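Local coordinates for Low molecular weight protein-tyrosine-phosphatase YfkJ (Bacillus subtilis, PDB 4ETM), which removes phosphate from phosphotyrosine-containing proteins as a low molecular weight protein tyrosine phosphatase and is involved in resistance to ethanol stress, at residues 26-30 with 87-91; 20-24 with 35-39; 104-108 with 137-141; 46-52 with 164-168. All blocks are in the same frame, centred on the assembly; numbering follows the deposited sequence.

Contact 1: 26-30 with 87-91; sequences LGNIC and LARQV. With K (potassium ion), chain E; PO4 (phosphate ion), chain C.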
loop_
_atom_site.group_PDB
_atom_site.type_symbol
_atom_site.label_atom_id
_atom_site.label_comp_id
_atom_site.label_asym_id
_atom_site.label_seq_id
_atom_site.Cartn_x
_atom_site.Cartn_y
_atom_site.Cartn_z
ATOM N N LEU A 26 -5.138 -9.690 1.283
ATOM C CA LEU A 26 -3.940 -10.353 0.781
ATOM C C LEU A 26 -4.217 -11.780 0.322
ATOM O O LEU A 26 -3.941 -12.137 -0.833
ATOM C CB LEU A 26 -2.856 -10.330 1.867
ATOM C CG LEU A 26 -1.546 -11.028 1.503
ATOM C CD1 LEU A 26 -0.916 -10.337 0.325
ATOM C CD2 LEU A 26 -0.600 -11.033 2.712
ATOM N N GLY A 27 -4.789 -12.593 1.204
ATOM C CA GLY A 27 -4.992 -13.997 0.880
ATOM C C GLY A 27 -6.361 -14.355 0.347
ATOM O O GLY A 27 -6.559 -15.407 -0.268
ATOM N N ASN A 28 -7.312 -13.474 0.605
ATOM C CA ASN A 28 -8.713 -13.727 0.324
ATOM C C ASN A 28 -9.222 -15.002 1.023
ATOM O O ASN A 28 -10.005 -15.781 0.486
ATOM C CB ASN A 28 -8.960 -13.676 -1.171
ATOM C CG ASN A 28 -10.417 -13.766 -1.531
ATOM O OD1 ASN A 28 -10.744 -14.495 -2.443
ATOM N ND2 ASN A 28 -11.299 -13.052 -0.818
ATOM N N ILE A 29 -8.766 -15.183 2.255
ATOM C CA ILE A 29 -9.313 -16.225 3.127
ATOM C C ILE A 29 -9.761 -15.715 4.502
ATOM O O ILE A 29 -10.617 -16.320 5.138
ATOM C CB ILE A 29 -8.350 -17.430 3.314
ATOM C CG1 ILE A 29 -6.955 -16.963 3.753
ATOM C CG2 ILE A 29 -8.297 -18.257 2.048
ATOM C CD1 ILE A 29 -6.121 -18.079 4.394
ATOM N N CYS A 30 -9.187 -14.618 4.968
ATOM C CA CYS A 30 -9.580 -14.099 6.283
ATOM C C CYS A 30 -10.473 -12.850 6.206
ATOM O O CYS A 30 -11.685 -12.921 6.473
ATOM C CB CYS A 30 -8.354 -13.830 7.157
ATOM S SG CYS A 30 -7.305 -15.268 7.489
ATOM N N LEU A 87 -15.213 -18.953 -2.246
ATOM C CA LEU A 87 -13.949 -19.662 -2.466
ATOM C C LEU A 87 -12.895 -18.717 -2.994
ATOM O O LEU A 87 -13.102 -18.127 -4.039
ATOM C CB LEU A 87 -14.128 -20.738 -3.529
ATOM C CG LEU A 87 -15.011 -21.941 -3.261
ATOM C CD1 LEU A 87 -15.072 -22.774 -4.525
ATOM C CD2 LEU A 87 -14.434 -22.737 -2.107
ATOM N N ALA A 88 -11.735 -18.651 -2.357
ATOM C CA ALA A 88 -10.714 -17.665 -2.698
ATOM C C ALA A 88 -10.351 -17.553 -4.183
ATOM O O ALA A 88 -10.288 -18.556 -4.904
ATOM C CB ALA A 88 -9.448 -17.912 -1.881
ATOM N N ARG A 89 -10.088 -16.323 -4.606
ATOM C CA ARG A 89 -9.620 -16.044 -5.959
ATOM C C ARG A 89 -8.671 -14.864 -5.926
ATOM O O ARG A 89 -8.668 -14.085 -4.969
ATOM C CB ARG A 89 -10.785 -15.764 -6.910
ATOM C CG ARG A 89 -11.318 -14.331 -6.884
ATOM C CD ARG A 89 -12.465 -14.191 -7.891
ATOM N NE ARG A 89 -13.141 -12.899 -7.842
ATOM C CZ ARG A 89 -12.737 -11.824 -8.511
ATOM N NH1 ARG A 89 -11.645 -11.872 -9.276
ATOM N NH2 ARG A 89 -13.419 -10.697 -8.408
ATOM N N GLN A 90 -7.852 -14.739 -6.960
ATOM C CA GLN A 90 -6.857 -13.690 -7.013
ATOM C C GLN A 90 -7.381 -12.574 -7.900
ATOM O O GLN A 90 -7.899 -12.828 -8.979
ATOM C CB GLN A 90 -5.546 -14.237 -7.574
ATOM C CG GLN A 90 -4.401 -13.234 -7.622
ATOM C CD GLN A 90 -3.073 -13.898 -7.921
ATOM O OE1 GLN A 90 -3.006 -14.867 -8.680
ATOM N NE2 GLN A 90 -2.012 -13.388 -7.330
ATOM N N VAL A 91 -7.241 -11.339 -7.441
ATOM C CA VAL A 91 -7.708 -10.188 -8.197
ATOM C C VAL A 91 -6.932 -10.027 -9.510
ATOM O O VAL A 91 -5.767 -10.396 -9.611
ATOM C CB VAL A 91 -7.583 -8.915 -7.353
ATOM C CG1 VAL A 91 -6.115 -8.545 -7.172
ATOM C CG2 VAL A 91 -8.384 -7.776 -7.972
HETATM K K K E . -13.737 -14.840 -3.432
HETATM P P PO4 C . -6.254 -12.469 4.545
HETATM O O1 PO4 C . -5.305 -13.187 5.484
HETATM O O2 PO4 C . -6.931 -13.521 3.729
HETATM O O3 PO4 C . -5.472 -11.520 3.690
HETATM O O4 PO4 C . -7.200 -11.602 5.352
HETATM O O HOH W 1 -13.863 -15.741 -0.285
#
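Both segments are irregular loops, and their backbones come closest at N28 and A88, with CA atoms 5.4 Å apart. Segment 26-30 curls so that its amides turn inward around a phosphate ion, probably from the crystallisation liquor, which accepts hydrogen bonds at two oxygens: O3 from G27 N (2.8 Å) and, weakly, from L26 N (3.0 Å), O2 from I29 N (2.9 Å) and C30 N (2.8 Å). N28 sits at the turn with left-handed backbone angles (57/40°). This is the P-loop of the protein tyrosine phosphatases, the CX5R signature running from the nucleophile C25 to R31, whose amide also binds the phosphate. The N28 side chain points away from the phosphate, toward the 87-91 loop. Its OD1 accepts a hydrogen bond from R89 N (2.9 Å, 162°) and lies 3.2 Å from a potassium ion that S56 O also binds; ND2 bonds to S32 OG. One asparagine thus ties the outside of the phosphate loop to its neighbours. A88 packs against this amide, its CA 3.2 Å from N28 OD1, while its CB touches I29 CG2 at 4.1 Å. The R89 side chain starts away from the loop and forms salt bridges with D95 and D55.

Contact 2: 20-24 with 35-39; sequences SVLFV and AEAIF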
loop_
_atom_site.group_PDB
_atom_site.type_symbol
_atom_site.label_atom_id
_atom_site.label_comp_id
_atom_site.label_asym_id
_atom_site.label_seq_id
_atom_site.Cartn_x
_atom_site.Cartn_y
_atom_site.Cartn_z
ATOM N N SER A 20 -21.740 -2.660 -7.804
ATOM C CA SER A 20 -20.879 -3.769 -7.418
ATOM C C SER A 20 -19.729 -3.310 -6.537
ATOM O O SER A 20 -19.131 -2.253 -6.770
ATOM C CB SER A 20 -20.338 -4.495 -8.647
ATOM O OG SER A 20 -19.764 -3.567 -9.549
ATOM N N VAL A 21 -19.427 -4.127 -5.534
ATOM C CA VAL A 21 -18.400 -3.846 -4.543
ATOM C C VAL A 21 -17.455 -5.046 -4.444
ATOM O O VAL A 21 -17.902 -6.157 -4.195
ATOM C CB VAL A 21 -19.044 -3.594 -3.163
ATOM C CG1 VAL A 21 -17.991 -3.280 -2.123
ATOM C CG2 VAL A 21 -20.064 -2.462 -3.254
ATOM N N LEU A 22 -16.163 -4.821 -4.660
ATOM C CA LEU A 22 -15.158 -5.877 -4.500
ATOM C C LEU A 22 -14.303 -5.597 -3.274
ATOM O O LEU A 22 -13.665 -4.552 -3.190
ATOM C CB LEU A 22 -14.271 -5.986 -5.740
ATOM C CG LEU A 22 -13.165 -7.025 -5.572
ATOM C CD1 LEU A 22 -13.762 -8.413 -5.553
ATOM C CD2 LEU A 22 -12.132 -6.891 -6.694
ATOM N N PHE A 23 -14.336 -6.514 -2.308
ATOM C CA PHE A 23 -13.483 -6.430 -1.123
ATOM C C PHE A 23 -12.171 -7.137 -1.386
ATOM O O PHE A 23 -12.154 -8.225 -1.943
ATOM C CB PHE A 23 -14.164 -7.020 0.105
ATOM C CG PHE A 23 -15.386 -6.277 0.525
ATOM C CD1 PHE A 23 -15.283 -5.119 1.281
ATOM C CD2 PHE A 23 -16.643 -6.721 0.146
ATOM C CE1 PHE A 23 -16.413 -4.422 1.669
ATOM C CE2 PHE A 23 -17.790 -6.022 0.535
ATOM C CZ PHE A 23 -17.672 -4.872 1.289
ATOM N N VAL A 24 -11.064 -6.502 -1.033
ATOM C CA VAL A 24 -9.761 -7.071 -1.370
ATOM C C VAL A 24 -8.824 -7.110 -0.174
ATOM O O VAL A 24 -8.620 -6.097 0.522
ATOM C CB VAL A 24 -9.074 -6.288 -2.521
ATOM C CG1 VAL A 24 -7.703 -6.876 -2.851
ATOM C CG2 VAL A 24 -9.938 -6.281 -3.773
ATOM N N ALA A 35 -15.655 -9.598 5.104
ATOM C CA ALA A 35 -16.276 -8.337 4.727
ATOM C C ALA A 35 -17.374 -8.570 3.698
ATOM O O ALA A 35 -18.476 -8.038 3.831
ATOM C CB ALA A 35 -15.254 -7.364 4.201
ATOM N N GLU A 36 -17.066 -9.367 2.682
ATOM C CA GLU A 36 -18.061 -9.747 1.683
ATOM C C GLU A 36 -19.365 -10.265 2.322
ATOM O O GLU A 36 -20.459 -9.754 2.041
ATOM C CB GLU A 36 -17.470 -10.788 0.716
ATOM C CG GLU A 36 -18.406 -11.100 -0.454
ATOM C CD GLU A 36 -18.083 -12.394 -1.159
ATOM O OE1 GLU A 36 -19.021 -12.968 -1.765
ATOM O OE2 GLU A 36 -16.913 -12.829 -1.129
ATOM N N ALA A 37 -19.245 -11.260 3.190
ATOM C CA ALA A 37 -20.401 -11.880 3.828
ATOM C C ALA A 37 -21.139 -10.899 4.721
ATOM O O ALA A 37 -22.367 -10.828 4.695
ATOM C CB ALA A 37 -19.962 -13.089 4.628
ATOM N N ILE A 38 -20.394 -10.146 5.526
ATOM C CA ILE A 38 -21.014 -9.197 6.446
ATOM C C ILE A 38 -21.714 -8.079 5.689
ATOM O O ILE A 38 -22.855 -7.736 5.987
ATOM C CB ILE A 38 -19.971 -8.602 7.419
ATOM C CG1 ILE A 38 -19.583 -9.648 8.460
ATOM C CG2 ILE A 38 -20.511 -7.354 8.102
ATOM C CD1 ILE A 38 -18.536 -9.154 9.446
ATOM N N PHE A 39 -21.030 -7.521 4.699
ATOM C CA PHE A 39 -21.596 -6.436 3.911
ATOM C C PHE A 39 -22.852 -6.887 3.183
ATOM O O PHE A 39 -23.836 -6.141 3.098
ATOM C CB PHE A 39 -20.565 -5.921 2.912
ATOM C CG PHE A 39 -21.088 -4.870 2.007
ATOM C CD1 PHE A 39 -21.047 -3.536 2.375
ATOM C CD2 PHE A 39 -21.624 -5.208 0.778
ATOM C CE1 PHE A 39 -21.527 -2.564 1.527
ATOM C CE2 PHE A 39 -22.111 -4.240 -0.069
ATOM C CZ PHE A 39 -22.052 -2.921 0.302
#
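F23 supplies most of the strand's share of this interface, burying 97 Å² against helix segment 35-39. Its m rotamer (chi1 -64°) and chi2 of -81° lay the ring along the helix surface. A35 CB sits over one face, 4.0 Å from the centroid and only 22° off the normal, a CH-pi contact, and E36 CA comes within 3.7 Å of F23 CD2. One turn further on, F39 adopts the t rotamer (chi1 176°), and its ring receives the edge of F23 in an offset edge-to-face pair, with centroids 5.3 Å apart and planes at 64°. F23 CZ also reaches F39 CB at 3.5 Å. V21, two residues earlier on the same strand face, also touches the F39 ring, its CG2 4.1 Å from F39 CZ. E36 touches F23 through its CA and CB, while its extended side chain (chi1 -173°, chi2 -161°) carries the carboxylate away to S56 and R40. No hydrogen bond crosses the interface, so packing alone joins the segments, whose axes approach to 9.1 Å at 143°. Strand 19-25 and helix 31-45 are the first two elements of a beta-alpha-beta unit completed by strand 52-58, with the phosphate-binding loop at the strand-to-helix turn, as in the low molecular weight tyrosine phosphatases.

Contact 3: 104-108 with 137-141; sequences AMDAE and LADVP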
loop_
_atom_site.group_PDB
_atom_site.type_symbol
_atom_site.label_atom_id
_atom_site.label_comp_id
_atom_site.label_asym_id
_atom_site.label_seq_id
_atom_site.Cartn_x
_atom_site.Cartn_y
_atom_site.Cartn_z
ATOM N N ALA A 104 -10.225 -2.100 -0.158
ATOM C CA ALA A 104 -9.049 -2.826 0.362
ATOM C C ALA A 104 -9.031 -2.862 1.870
ATOM O O ALA A 104 -9.543 -1.957 2.507
ATOM C CB ALA A 104 -7.796 -2.170 -0.131
ATOM N N MET A 105 -8.397 -3.882 2.447
ATOM C CA MET A 105 -8.345 -3.993 3.907
ATOM C C MET A 105 -7.239 -3.146 4.537
ATOM O O MET A 105 -7.395 -2.677 5.672
ATOM C CB MET A 105 -8.215 -5.457 4.334
ATOM C CG MET A 105 -9.401 -6.298 3.902
ATOM S SD MET A 105 -10.904 -5.726 4.734
ATOM C CE MET A 105 -11.986 -5.487 3.319
ATOM N N ASP A 106 -6.135 -2.967 3.812
ATOM C CA ASP A 106 -5.020 -2.161 4.307
ATOM C C ASP A 106 -4.225 -1.448 3.213
ATOM O O ASP A 106 -4.506 -1.591 2.005
ATOM C CB ASP A 106 -4.096 -2.991 5.211
ATOM C CG ASP A 106 -3.383 -4.110 4.476
ATOM O OD1 ASP A 106 -2.996 -3.941 3.310
ATOM O OD2 ASP A 106 -3.169 -5.174 5.082
ATOM N N ALA A 107 -3.243 -0.663 3.646
ATOM C CA ALA A 107 -2.511 0.208 2.743
ATOM C C ALA A 107 -1.670 -0.628 1.788
ATOM O O ALA A 107 -1.562 -0.304 0.602
ATOM C CB ALA A 107 -1.639 1.192 3.521
ATOM N N GLU A 108 -1.089 -1.713 2.284
ATOM C CA GLU A 108 -0.363 -2.603 1.375
ATOM C C GLU A 108 -1.234 -3.100 0.227
ATOM O O GLU A 108 -0.779 -3.166 -0.922
ATOM C CB GLU A 108 0.308 -3.767 2.122
ATOM C CG GLU A 108 1.426 -3.306 3.048
ATOM C CD GLU A 108 2.050 -4.452 3.838
ATOM O OE1 GLU A 108 1.462 -5.551 3.863
ATOM O OE2 GLU A 108 3.124 -4.257 4.441
ATOM N N LEU A 137 -7.157 3.316 14.191
ATOM C CA LEU A 137 -6.957 2.420 13.025
ATOM C C LEU A 137 -7.435 2.745 11.590
ATOM O O LEU A 137 -8.597 3.084 11.349
ATOM C CB LEU A 137 -7.416 0.996 13.389
ATOM C CG LEU A 137 -6.535 0.126 14.299
ATOM C CD1 LEU A 137 -6.320 0.745 15.671
ATOM C CD2 LEU A 137 -7.116 -1.276 14.446
ATOM N N ALA A 138 -6.501 2.626 10.653
ATOM C CA ALA A 138 -6.760 2.835 9.237
ATOM C C ALA A 138 -6.656 1.515 8.487
ATOM O O ALA A 138 -7.206 1.358 7.397
ATOM C CB ALA A 138 -5.763 3.825 8.673
ATOM N N ASP A 139 -5.936 0.566 9.069
ATOM C CA ASP A 139 -5.742 -0.729 8.431
ATOM C C ASP A 139 -6.435 -1.838 9.204
ATOM O O ASP A 139 -6.373 -1.872 10.429
ATOM C CB ASP A 139 -4.249 -1.040 8.325
ATOM C CG ASP A 139 -3.507 -0.033 7.475
ATOM O OD1 ASP A 139 -3.965 0.241 6.349
ATOM O OD2 ASP A 139 -2.479 0.505 7.944
ATOM N N VAL A 140 -7.072 -2.759 8.492
ATOM C CA VAL A 140 -7.559 -3.964 9.135
ATOM C C VAL A 140 -6.401 -4.937 9.285
ATOM O O VAL A 140 -5.830 -5.365 8.278
ATOM C CB VAL A 140 -8.722 -4.625 8.362
ATOM C CG1 VAL A 140 -9.258 -5.793 9.151
ATOM C CG2 VAL A 140 -9.846 -3.623 8.122
ATOM N N PRO A 141 -6.035 -5.280 10.534
ATOM C CA PRO A 141 -4.912 -6.213 10.700
ATOM C C PRO A 141 -5.185 -7.584 10.094
ATOM O O PRO A 141 -6.332 -8.039 10.054
ATOM C CB PRO A 141 -4.747 -6.319 12.225
ATOM C CG PRO A 141 -5.517 -5.191 12.785
ATOM C CD PRO A 141 -6.624 -4.901 11.827
HETATM O O HOH W 2 -9.055 -0.452 6.264
HETATM O O HOH W 3 -3.010 -5.145 7.877
#
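At A138 the link is through water: one molecule donates to A138 O and to M105 O, both at 2.8 Å. D139 follows, its CA 4.4 Å from that of D106. Its OD1 accepts a hydrogen bond from A107 N (2.9 Å, 131°), at the start of helix 107-117, and also forms a salt bridge with R127. V140 makes the straightest bond, its N to M105 O at 2.8 Å and 170°, and its CG2 packs 4.1 Å from M105 SD. V140 O meets R31 NH1, an active-site residue that D106 OD2 binds in a salt bridge; a second water lies 2.8 Å from D106 OD2 and 2.9 Å from V140 O. The loop carrying the proton donor D142 is thereby fastened beside the arginine of the catalytic site. D106 is the N-cap of helix 107-117, its OD1 bonded to N109 N. Around this junction, M105 follows strand 101-104 and packs on F23 and C25 of strand 19-25, while V140 and P141 lean on helix 149-170.

Contact 4: 46-52 with 164-168; sequences KGLEGKI and LASIQ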
loop_
_atom_site.group_PDB
_atom_site.type_symbol
_atom_site.label_atom_id
_atom_site.label_comp_id
_atom_site.label_asym_id
_atom_site.label_seq_id
_atom_site.Cartn_x
_atom_site.Cartn_y
_atom_site.Cartn_z
ATOM N N LYS A 46 -31.263 -3.943 4.689
ATOM C CA LYS A 46 -31.759 -2.661 4.205
ATOM C C LYS A 46 -32.663 -2.850 2.994
ATOM O O LYS A 46 -33.198 -1.882 2.464
ATOM C CB LYS A 46 -30.588 -1.746 3.837
ATOM C CG LYS A 46 -29.659 -1.430 4.992
ATOM C CD LYS A 46 -30.196 -0.303 5.856
ATOM C CE LYS A 46 -29.140 0.156 6.851
ATOM N NZ LYS A 46 -29.584 1.313 7.673
ATOM N N GLY A 47 -32.832 -4.096 2.562
ATOM C CA GLY A 47 -33.638 -4.392 1.390
ATOM C C GLY A 47 -32.967 -3.941 0.104
ATOM O O GLY A 47 -33.623 -3.429 -0.805
ATOM N N LEU A 48 -31.651 -4.129 0.020
ATOM C CA LEU A 48 -30.914 -3.675 -1.152
ATOM C C LEU A 48 -30.293 -4.815 -1.949
ATOM O O LEU A 48 -29.412 -4.580 -2.783
ATOM C CB LEU A 48 -29.844 -2.658 -0.750
ATOM C CG LEU A 48 -30.412 -1.349 -0.193
ATOM C CD1 LEU A 48 -29.309 -0.572 0.487
ATOM C CD2 LEU A 48 -31.060 -0.502 -1.283
ATOM N N GLU A 49 -30.764 -6.040 -1.710
ATOM C CA GLU A 49 -30.268 -7.212 -2.434
ATOM C C GLU A 49 -30.408 -7.079 -3.947
ATOM O O GLU A 49 -29.662 -7.700 -4.695
ATOM C CB GLU A 49 -30.960 -8.500 -1.969
ATOM C CG GLU A 49 -30.541 -8.982 -0.597
ATOM C CD GLU A 49 -30.164 -10.463 -0.563
ATOM O OE1 GLU A 49 -31.063 -11.316 -0.740
ATOM O OE2 GLU A 49 -28.965 -10.769 -0.353
ATOM N N GLY A 50 -31.363 -6.271 -4.394
ATOM C CA GLY A 50 -31.607 -6.102 -5.813
ATOM C C GLY A 50 -30.844 -4.945 -6.434
ATOM O O GLY A 50 -30.975 -4.684 -7.634
ATOM N N LYS A 51 -30.050 -4.250 -5.624
ATOM C CA LYS A 51 -29.331 -3.066 -6.094
ATOM C C LYS A 51 -27.823 -3.140 -5.882
ATOM O O LYS A 51 -27.054 -2.573 -6.657
ATOM C CB LYS A 51 -29.870 -1.804 -5.418
ATOM C CG LYS A 51 -29.257 -0.515 -5.948
ATOM C CD LYS A 51 -29.516 -0.357 -7.436
ATOM C CE LYS A 51 -28.795 0.843 -8.018
ATOM N NZ LYS A 51 -29.367 1.300 -9.317
ATOM N N ILE A 52 -27.398 -3.825 -4.823
ATOM C CA ILE A 52 -25.973 -3.935 -4.515
ATOM C C ILE A 52 -25.485 -5.387 -4.521
ATOM O O ILE A 52 -26.106 -6.259 -3.917
ATOM C CB ILE A 52 -25.641 -3.289 -3.147
ATOM C CG1 ILE A 52 -26.083 -1.828 -3.125
ATOM C CG2 ILE A 52 -24.155 -3.389 -2.854
ATOM C CD1 ILE A 52 -25.813 -1.139 -1.798
ATOM N N LEU A 164 -21.616 0.959 3.602
ATOM C CA LEU A 164 -22.982 0.860 3.082
ATOM C C LEU A 164 -23.736 2.196 3.155
ATOM O O LEU A 164 -24.442 2.559 2.215
ATOM C CB LEU A 164 -23.763 -0.255 3.784
ATOM C CG LEU A 164 -25.227 -0.456 3.365
ATOM C CD1 LEU A 164 -25.367 -0.609 1.850
ATOM C CD2 LEU A 164 -25.812 -1.673 4.077
ATOM N N ALA A 165 -23.568 2.932 4.252
ATOM C CA ALA A 165 -24.225 4.234 4.404
ATOM C C ALA A 165 -23.715 5.251 3.382
ATOM O O ALA A 165 -24.490 6.048 2.844
ATOM C CB ALA A 165 -24.044 4.768 5.827
ATOM N N SER A 166 -22.410 5.206 3.122
ATOM C CA SER A 166 -21.753 6.091 2.164
ATOM C C SER A 166 -22.267 5.793 0.757
ATOM O O SER A 166 -22.548 6.705 -0.022
ATOM C CB SER A 166 -20.230 5.906 2.235
ATOM O OG SER A 166 -19.572 6.625 1.208
ATOM N N ILE A 167 -22.401 4.511 0.440
ATOM C CA ILE A 167 -22.945 4.109 -0.851
ATOM C C ILE A 167 -24.416 4.516 -0.981
ATOM O O ILE A 167 -24.841 4.990 -2.038
ATOM C CB ILE A 167 -22.786 2.595 -1.086
ATOM C CG1 ILE A 167 -21.308 2.201 -1.005
ATOM C CG2 ILE A 167 -23.347 2.204 -2.429
ATOM C CD1 ILE A 167 -21.042 0.714 -1.115
ATOM N N GLN A 168 -25.189 4.357 0.093
ATOM C CA GLN A 168 -26.597 4.773 0.088
ATOM C C GLN A 168 -26.751 6.282 -0.119
ATOM O O GLN A 168 -27.671 6.739 -0.807
ATOM C CB GLN A 168 -27.299 4.369 1.386
ATOM C CG GLN A 168 -27.641 2.894 1.510
ATOM C CD GLN A 168 -28.598 2.630 2.663
ATOM O OE1 GLN A 168 -29.573 1.891 2.524
ATOM N NE2 GLN A 168 -28.329 3.251 3.805
#
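L48 drives its CD1 against segment 164-168 of helix 149-170, 4.2 Å from L164 CD1 and 3.2 Å from Q168 OE1. The same L164 CD1 is met more closely by I52 CD1, at 3.7 Å, and I52 CD1 also lies 4.2 Å from I167 CG2. The aliphatic part of K46 lines the outer margin, with CG 4.0 Å from L164 CD2 and CB 4.0 Å from Q168 OE1. These contacts bury 248 Å², and no hydrogen bond crosses between the segments. Segment 46-52 is the connection of the beta-alpha-beta crossover between helix 31-45 and strand 52-58. G47 ends that helix in a Schellman motif at positive phi (71°), and L48 O then accepts bonds from K51 N (2.9 Å) and I52 N (3.0 Å), a tight turn that brings L48 and I52 to the same side. On the helix, L164, I167 and Q168 follow the i, i+3, i+4 spacing that presents one face. F39 of helix 31-45 extends the apolar patch, touching both I52 and L164.

Contact 2 touches all three others, its centre 12 to 14 Å from theirs, and lies between contact 4 and the other two. Its F39 joins it to contact 4 (CE2 to I52 CG2 3.6 Å; CE1 to L164 CB 3.9 Å), while F23 CD1 and A35 CB each lie 3.9 Å from M105 CE of contact 3, and V24 O to M105 N (2.9 Å) is a probable hydrogen bond. Contact 1 reaches it through R89 NH2, 3.7 Å from L22 CD1. Contacts 1 and 3 do not touch, their nearest atoms being about 6 Å apart, yet both border the catalytic site: contact 1 holds the phosphate, and the M105 side chain is about 6 Å from it. Contact 4, about 24 Å from contact 1 by centres, is remote.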